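Local coordinates for protein cellulase (Bacillus sp. BG-CS10, PDB 5E09) that probably hydrolyses internal beta-1,4-glucosidic bonds of cellulose, as a halophilic family 5 glycosidase that also carries an X2 module and a family 46 carbohydrate-binding module, at residues 345-350 against 428-433; 455-460 against 515-520. One frame throughout, in Å; residues are numbered along the deposited sequence.

Both contacts join two beta segments distant in sequence, but in different modules: contact 1 lies in the X2 module and contact 2 in the family 46 module. Contact 1 is the more buried, a regular parallel strand pair held by backbone bonds and aliphatic packing. Contact 2, partly buried, takes in the end of an antiparallel pair, a bulge and a turn, and its backbone bonds are joined by a carboxylate that accepts from the turn and by an indole face packed against a methyl. Their centres are about 10 Å apart, and they touch across the module boundary: Val432 CG1 packs 3.3 Å from Gly455 O, and His349 CE1 3.4 Å from Trp517 O.

Contact 1. Residues 345-350 against 428-433; sequences SNLIHV and QLQNVD
Asn346 O accepts the backbone N-H of Gln428 in a nearly straight bond, N to O 2.7 Å and 170° at the hydrogen. It opens a parallel pairing in which residues 347-350 run beside 428-431, an edge strand against the last strand of the X2 module. The chain has crossed from strand 342-343 of the other sheet, much as the A strand of immunoglobulin-like folds switches sheets to pair with the final strand. Four further backbone bonds follow, from Ile348 N to Gln428 O through to Val432 N to Val350 O. Just before the strand, Ser345 OG accepts from Leu347 N in an ST turn. A water bridges the amides of Asn346 and Gln428, accepting from ND2 and NE2 at 2.9 Å each; Asn346 OD1 is bound by Gln285.

Leu347, His349, Gln428 and Gln430 share one face of the sheet. Leu347 CD2 rests 3.8 Å from Gln428 CB, and the His349 ring meets Val432 CG1 at its edge, nearly in plane. Ile348, Val350 and Leu429 line the other face. There chi2 of Leu429 (50°) brings CD1 to 3.7 Å from Ile348 CG2, and the same methyl lies 4.1 Å from Val350 CG2.

Contact 2. Residues 455-460 against 515-520; sequences GDSVAT and HFWSGE
Ala459 CB sits over one face of the Trp517 indole, a CH-pi contact 3.5 Å from the centroid of the five-membered ring and displaced toward the rim on the NE1 and CE2 side. Ser457 OG lies at the indole edge, near CD1 and close to the ring plane. Beyond the two segments, the tryptophan touches Arg240, Gln285 and Leu347, placing it where the three modules meet. The Phe516 ring has Ser457 N and Glu520 O at its edge, in plane, while Val458 CG2 approaches CE2 obliquely at 3.6 Å. Thr460 CG2 packs alongside His515, whose NE2 is bonded to Glu462.

The segments meet at the ends of neighbouring antiparallel strands of the family 46 module, 458-465 and 509-516, and their pairing is broken by a classic beta bulge: Ala459 and Thr460 both face His515. Its carbonyl O accepts from both their N-H groups, from Ala459 N at 2.6 Å and from Thr460 N at 3.0 Å, the latter on a lone pair. His515 N returns a bond to Thr460 O. A type I turn runs from Phe516 to Gly519, and within it Trp517 N is hydrogen-bonded to Ser457 O.

From residues 455-460, Asp456 grips the turn. Its OD2 accepts from Ser518 OG at 2.6 Å on the syn side; OD1 takes Ser457 N on the anti side and a weak bond from Ser518 N. An alanine here would probably leave the Ser518 hydroxyl without its carboxylate acceptor and the turn freer to shift. Ser518 OG, placed between its own backbone N and carbonyl carbon (chi1 72°), in turn accepts from Glu520 N at 3.0 Å, forming an ST turn.

Contact 1. Residues 345-350 against 428-433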
ATOM      1  N   SER A 345       5.527  19.707   3.351  1.00 42.42           N
ATOM      2  CA  SER A 345       4.808  19.569   2.097  1.00 33.83           C
ATOM      3  C   SER A 345       5.805  19.398   0.951  1.00 48.63           C
ATOM      4  O   SER A 345       6.957  19.831   1.058  1.00 37.79           O
ATOM      5  CB  SER A 345       3.917  20.790   1.861  1.00 33.21           C
ATOM      6  OG  SER A 345       3.481  20.852   0.515  1.00 49.69           O
ATOM      7  N   ASN A 346       5.380  18.761  -0.135  1.00 34.74           N
ATOM      8  CA  ASN A 346       6.231  18.665  -1.315  1.00 36.34           C
ATOM      9  C   ASN A 346       5.822  19.730  -2.325  1.00 35.89           C
ATOM     10  O   ASN A 346       6.268  19.726  -3.469  1.00 35.40           O
ATOM     11  CB  ASN A 346       6.157  17.270  -1.943  1.00 31.81           C
ATOM     12  CG  ASN A 346       4.874  17.048  -2.721  1.00 35.39           C
ATOM     13  OD1 ASN A 346       3.789  17.390  -2.258  1.00 33.92           O
ATOM     14  ND2 ASN A 346       4.994  16.481  -3.910  1.00 34.47           N
ATOM     15  N   LEU A 347       4.963  20.642  -1.880  1.00 39.42           N
ATOM     16  CA  LEU A 347       4.447  21.706  -2.728  1.00 34.69           C
ATOM     17  C   LEU A 347       4.840  23.084  -2.200  1.00 44.45           C
ATOM     18  O   LEU A 347       4.872  23.314  -0.991  1.00 38.86           O
ATOM     19  CB  LEU A 347       2.921  21.622  -2.825  1.00 36.09           C
ATOM     20  CG  LEU A 347       2.298  20.296  -3.264  1.00 43.44           C
ATOM     21  CD1 LEU A 347       0.784  20.427  -3.313  1.00 37.72           C
ATOM     22  CD2 LEU A 347       2.847  19.843  -4.616  1.00 41.68           C
ATOM     23  N   ILE A 348       5.132  23.993  -3.125  1.00 45.67           N
ATOM     24  CA  ILE A 348       5.305  25.406  -2.822  1.00 33.31           C
ATOM     25  C   ILE A 348       4.313  26.209  -3.651  1.00 44.16           C
ATOM     26  O   ILE A 348       4.421  26.260  -4.878  1.00 44.68           O
ATOM     27  CB  ILE A 348       6.721  25.891  -3.138  1.00 35.09           C
ATOM     28  CG1 ILE A 348       7.750  25.130  -2.308  1.00 41.25           C
ATOM     29  CG2 ILE A 348       6.837  27.391  -2.907  1.00 46.16           C
ATOM     30  CD1 ILE A 348       9.173  25.426  -2.720  1.00 41.50           C
ATOM     31  N   HIS A 349       3.345  26.832  -2.989  1.00 46.38           N
ATOM     32  CA  HIS A 349       2.327  27.594  -3.699  1.00 47.30           C
ATOM     33  C   HIS A 349       2.645  29.080  -3.776  1.00 47.33           C
ATOM     34  O   HIS A 349       2.994  29.712  -2.781  1.00 44.29           O
ATOM     35  CB  HIS A 349       0.959  27.408  -3.043  1.00 39.43           C
ATOM     36  CG  HIS A 349       0.499  25.982  -3.008  1.00 38.05           C
ATOM     37  ND1 HIS A 349       0.772  25.145  -1.953  1.00 35.57           N
ATOM     38  CD2 HIS A 349      -0.199  25.253  -3.908  1.00 33.21           C
ATOM     39  CE1 HIS A 349       0.249  23.953  -2.199  1.00 41.51           C
ATOM     40  NE2 HIS A 349      -0.340  23.990  -3.376  1.00 35.99           N
ATOM     41  N   VAL A 350       2.507  29.626  -4.975  1.00 40.00           N
ATOM     42  CA  VAL A 350       2.622  31.054  -5.190  1.00 36.40           C
ATOM     43  C   VAL A 350       1.382  31.542  -5.930  1.00 40.22           C
ATOM     44  O   VAL A 350       1.046  31.037  -7.000  1.00 44.61           O
ATOM     45  CB  VAL A 350       3.892  31.400  -5.984  1.00 46.02           C
ATOM     46  CG1 VAL A 350       3.868  32.848  -6.440  1.00 42.77           C
ATOM     47  CG2 VAL A 350       5.139  31.107  -5.149  1.00 44.16           C
ATOM     48  N   GLN A 428       7.516  20.798  -5.658  1.00 36.40           N
ATOM     49  CA  GLN A 428       6.827  21.266  -6.850  1.00 38.19           C
ATOM     50  C   GLN A 428       6.444  22.730  -6.643  1.00 39.50           C
ATOM     51  O   GLN A 428       5.702  23.057  -5.717  1.00 40.94           O
ATOM     52  CB  GLN A 428       5.582  20.414  -7.136  1.00 47.52           C
ATOM     53  CG  GLN A 428       5.804  18.907  -7.007  1.00 42.44           C
ATOM     54  CD  GLN A 428       6.626  18.322  -8.144  1.00 51.35           C
ATOM     55  OE1 GLN A 428       6.342  18.560  -9.319  1.00 54.59           O
ATOM     56  NE2 GLN A 428       7.645  17.543  -7.799  1.00 49.23           N
ATOM     57  N   LEU A 429       6.963  23.613  -7.488  1.00 43.26           N
ATOM     58  CA  LEU A 429       6.647  25.036  -7.394  1.00 37.34           C
ATOM     59  C   LEU A 429       5.364  25.329  -8.170  1.00 41.22           C
ATOM     60  O   LEU A 429       5.380  25.458  -9.397  1.00 35.71           O
ATOM     61  CB  LEU A 429       7.814  25.879  -7.913  1.00 34.91           C
ATOM     62  CG  LEU A 429       7.689  27.404  -7.918  1.00 52.33           C
ATOM     63  CD1 LEU A 429       7.224  27.930  -6.569  1.00 52.69           C
ATOM     64  CD2 LEU A 429       9.023  28.028  -8.299  1.00 50.66           C
ATOM     65  N   GLN A 430       4.251  25.421  -7.444  1.00 37.10           N
ATOM     66  CA  GLN A 430       2.937  25.587  -8.057  1.00 35.01           C
ATOM     67  C   GLN A 430       2.511  27.052  -8.166  1.00 44.04           C
ATOM     68  O   GLN A 430       2.350  27.729  -7.150  1.00 41.43           O
ATOM     69  CB  GLN A 430       1.874  24.819  -7.258  1.00 41.48           C
ATOM     70  CG  GLN A 430       2.128  23.326  -7.088  1.00 42.28           C
ATOM     71  CD  GLN A 430       2.151  22.577  -8.410  1.00 49.00           C
ATOM     72  OE1 GLN A 430       3.183  22.040  -8.809  1.00 54.95           O
ATOM     73  NE2 GLN A 430       1.015  22.540  -9.092  1.00 30.66           N
ATOM     74  N   ASN A 431       2.319  27.534  -9.393  1.00 39.31           N
ATOM     75  CA  ASN A 431       1.665  28.820  -9.612  1.00 35.46           C
ATOM     76  C   ASN A 431       0.156  28.613  -9.601  1.00 38.22           C
ATOM     77  O   ASN A 431      -0.390  28.002 -10.512  1.00 39.75           O
ATOM     78  CB  ASN A 431       2.108  29.451 -10.941  1.00 36.98           C
ATOM     79  CG  ASN A 431       1.834  30.954 -11.006  1.00 46.14           C
ATOM     80  OD1 ASN A 431       1.564  31.596  -9.986  1.00 52.41           O
ATOM     81  ND2 ASN A 431       1.908  31.519 -12.209  1.00 37.18           N
ATOM     82  N   VAL A 432      -0.523  29.105  -8.575  1.00 35.97           N
ATOM     83  CA  VAL A 432      -1.953  28.863  -8.488  1.00 40.73           C
ATOM     84  C   VAL A 432      -2.786  30.128  -8.573  1.00 41.90           C
ATOM     85  O   VAL A 432      -2.309  31.240  -8.337  1.00 44.07           O
ATOM     86  CB  VAL A 432      -2.326  28.130  -7.179  1.00 40.17           C
ATOM     87  CG1 VAL A 432      -1.598  26.799  -7.093  1.00 35.47           C
ATOM     88  CG2 VAL A 432      -2.011  28.997  -5.975  1.00 31.89           C
ATOM     89  N   ASP A 433      -4.040  29.927  -8.943  1.00 40.09           N
ATOM     90  CA  ASP A 433      -5.081  30.907  -8.744  1.00 39.30           C
ATOM     91  C   ASP A 433      -6.175  30.228  -7.930  1.00 48.23           C
ATOM     92  O   ASP A 433      -6.166  29.000  -7.760  1.00 43.20           O
ATOM     93  CB  ASP A 433      -5.621  31.413 -10.078  1.00 54.28           C
ATOM     94  CG  ASP A 433      -5.842  32.907 -10.084  1.00 68.58           C
ATOM     95  OD1 ASP A 433      -6.425  33.428  -9.103  1.00 58.95           O
ATOM     96  OD2 ASP A 433      -5.424  33.557 -11.069  1.00 67.76           O
TER
HETATM   97  O   HOH W   1       7.552  16.138  -5.277  1.00 44.94           O

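Contact 2. Residues 455-460 against 515-520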
ATOM      1  N   GLY A 455      -4.139  25.282 -11.327  1.00 41.63           N
ATOM      2  CA  GLY A 455      -2.876  24.892 -10.724  1.00 39.70           C
ATOM      3  C   GLY A 455      -2.990  24.312  -9.324  1.00 41.02           C
ATOM      4  O   GLY A 455      -1.987  23.977  -8.701  1.00 43.18           O
ATOM      5  N   ASP A 456      -4.212  24.182  -8.824  1.00 44.92           N
ATOM      6  CA  ASP A 456      -4.419  23.664  -7.476  1.00 40.46           C
ATOM      7  C   ASP A 456      -4.849  22.193  -7.530  1.00 40.61           C
ATOM      8  O   ASP A 456      -5.161  21.679  -8.602  1.00 49.59           O
ATOM      9  CB  ASP A 456      -5.459  24.510  -6.743  1.00 37.73           C
ATOM     10  CG  ASP A 456      -5.200  24.595  -5.257  1.00 45.37           C
ATOM     11  OD1 ASP A 456      -4.480  23.720  -4.725  1.00 38.91           O
ATOM     12  OD2 ASP A 456      -5.727  25.533  -4.623  1.00 40.66           O
ATOM     13  N   SER A 457      -4.855  21.512  -6.388  1.00 35.77           N
ATOM     14  CA  SER A 457      -5.246  20.105  -6.364  1.00 35.29           C
ATOM     15  C   SER A 457      -6.160  19.787  -5.181  1.00 49.68           C
ATOM     16  O   SER A 457      -5.956  20.284  -4.070  1.00 36.43           O
ATOM     17  CB  SER A 457      -4.007  19.195  -6.340  1.00 35.30           C
ATOM     18  OG  SER A 457      -3.165  19.463  -5.233  1.00 44.18           O
ATOM     19  N   VAL A 458      -7.178  18.965  -5.441  1.00 37.14           N
ATOM     20  CA  VAL A 458      -8.164  18.612  -4.428  1.00 27.94           C
ATOM     21  C   VAL A 458      -7.596  17.631  -3.411  1.00 36.83           C
ATOM     22  O   VAL A 458      -7.133  16.544  -3.761  1.00 33.79           O
ATOM     23  CB  VAL A 458      -9.429  17.996  -5.058  1.00 33.75           C
ATOM     24  CG1 VAL A 458     -10.443  17.663  -3.984  1.00 26.48           C
ATOM     25  CG2 VAL A 458     -10.029  18.949  -6.077  1.00 43.92           C
ATOM     26  N   ALA A 459      -7.634  18.030  -2.146  1.00 36.46           N
ATOM     27  CA  ALA A 459      -7.213  17.168  -1.052  1.00 41.72           C
ATOM     28  C   ALA A 459      -8.383  16.299  -0.614  1.00 43.67           C
ATOM     29  O   ALA A 459      -8.252  15.080  -0.496  1.00 38.38           O
ATOM     30  CB  ALA A 459      -6.693  17.993   0.121  1.00 32.10           C
ATOM     31  N   THR A 460      -9.533  16.930  -0.387  1.00 35.77           N
ATOM     32  CA  THR A 460     -10.696  16.175   0.068  1.00 39.41           C
ATOM     33  C   THR A 460     -12.000  16.949  -0.112  1.00 35.82           C
ATOM     34  O   THR A 460     -11.999  18.046  -0.652  1.00 37.71           O
ATOM     35  CB  THR A 460     -10.550  15.759   1.547  1.00 48.12           C
ATOM     36  OG1 THR A 460     -11.674  14.959   1.931  1.00 46.74           O
ATOM     37  CG2 THR A 460     -10.451  16.983   2.452  1.00 39.05           C
ATOM     38  N   HIS A 515     -11.771  20.892  -0.211  1.00 33.41           N
ATOM     39  CA  HIS A 515     -10.506  21.304   0.390  1.00 34.19           C
ATOM     40  C   HIS A 515      -9.347  21.032  -0.566  1.00 39.92           C
ATOM     41  O   HIS A 515      -9.109  19.874  -0.968  1.00 35.73           O
ATOM     42  CB  HIS A 515     -10.253  20.569   1.714  1.00 32.97           C
ATOM     43  CG  HIS A 515     -11.292  20.819   2.767  1.00 49.51           C
ATOM     44  ND1 HIS A 515     -10.994  21.387   3.988  1.00 43.94           N
ATOM     45  CD2 HIS A 515     -12.621  20.554   2.793  1.00 49.68           C
ATOM     46  CE1 HIS A 515     -12.093  21.469   4.715  1.00 42.18           C
ATOM     47  NE2 HIS A 515     -13.096  20.973   4.012  1.00 52.95           N
ATOM     48  N   PHE A 516      -8.633  22.106  -0.905  1.00 33.97           N
ATOM     49  CA  PHE A 516      -7.466  22.066  -1.784  1.00 39.59           C
ATOM     50  C   PHE A 516      -6.169  22.140  -0.983  1.00 39.28           C
ATOM     51  O   PHE A 516      -6.157  22.631   0.143  1.00 36.07           O
ATOM     52  CB  PHE A 516      -7.513  23.215  -2.792  1.00 33.49           C
ATOM     53  CG  PHE A 516      -8.614  23.095  -3.794  1.00 36.51           C
ATOM     54  CD1 PHE A 516      -9.909  23.465  -3.468  1.00 33.80           C
ATOM     55  CD2 PHE A 516      -8.357  22.611  -5.066  1.00 33.86           C
ATOM     56  CE1 PHE A 516     -10.930  23.347  -4.393  1.00 39.35           C
ATOM     57  CE2 PHE A 516      -9.375  22.496  -5.997  1.00 39.20           C
ATOM     58  CZ  PHE A 516     -10.661  22.860  -5.658  1.00 32.87           C
ATOM     59  N   TRP A 517      -5.076  21.671  -1.576  1.00 36.87           N
ATOM     60  CA  TRP A 517      -3.787  21.632  -0.883  1.00 43.13           C
ATOM     61  C   TRP A 517      -3.122  23.002  -0.729  1.00 40.62           C
ATOM     62  O   TRP A 517      -2.198  23.160   0.063  1.00 44.92           O
ATOM     63  CB  TRP A 517      -2.843  20.667  -1.600  1.00 40.34           C
ATOM     64  CG  TRP A 517      -3.128  19.260  -1.204  1.00 48.64           C
ATOM     65  CD1 TRP A 517      -3.712  18.285  -1.970  1.00 28.13           C
ATOM     66  CD2 TRP A 517      -2.892  18.678   0.070  1.00 37.53           C
ATOM     67  NE1 TRP A 517      -3.834  17.125  -1.245  1.00 36.78           N
ATOM     68  CE2 TRP A 517      -3.330  17.340   0.032  1.00 36.54           C
ATOM     69  CE3 TRP A 517      -2.333  19.152   1.272  1.00 30.62           C
ATOM     70  CZ2 TRP A 517      -3.238  16.468   1.105  1.00 37.12           C
ATOM     71  CZ3 TRP A 517      -2.239  18.293   2.350  1.00 39.36           C
ATOM     72  CH2 TRP A 517      -2.689  16.967   2.262  1.00 34.99           C
ATOM     73  N   SER A 518      -3.594  23.989  -1.480  1.00 47.36           N
ATOM     74  CA  SER A 518      -3.154  25.365  -1.290  1.00 31.48           C
ATOM     75  C   SER A 518      -3.667  25.928   0.031  1.00 42.41           C
ATOM     76  O   SER A 518      -3.091  26.864   0.587  1.00 41.50           O
ATOM     77  CB  SER A 518      -3.645  26.238  -2.428  1.00 41.21           C
ATOM     78  OG  SER A 518      -5.042  26.438  -2.300  1.00 43.01           O
ATOM     79  N   GLY A 519      -4.756  25.352   0.526  1.00 45.25           N
ATOM     80  CA  GLY A 519      -5.453  25.886   1.680  1.00 38.59           C
ATOM     81  C   GLY A 519      -6.807  26.446   1.281  1.00 38.07           C
ATOM     82  O   GLY A 519      -7.648  26.711   2.132  1.00 37.35           O
ATOM     83  N   GLU A 520      -7.019  26.629  -0.020  1.00 32.38           N
ATOM     84  CA  GLU A 520      -8.298  27.134  -0.516  1.00 50.88           C
ATOM     85  C   GLU A 520      -9.439  26.168  -0.237  1.00 38.35           C
ATOM     86  O   GLU A 520      -9.261  24.951  -0.227  1.00 46.22           O
ATOM     87  CB  GLU A 520      -8.230  27.417  -2.021  1.00 40.36           C
ATOM     88  CG  GLU A 520      -7.474  28.678  -2.383  1.00 43.70           C
ATOM     89  CD  GLU A 520      -8.171  29.937  -1.902  1.00 63.61           C
ATOM     90  OE1 GLU A 520      -9.421  29.955  -1.853  1.00 74.84           O
ATOM     91  OE2 GLU A 520      -7.463  30.910  -1.568  1.00 64.68           O
TER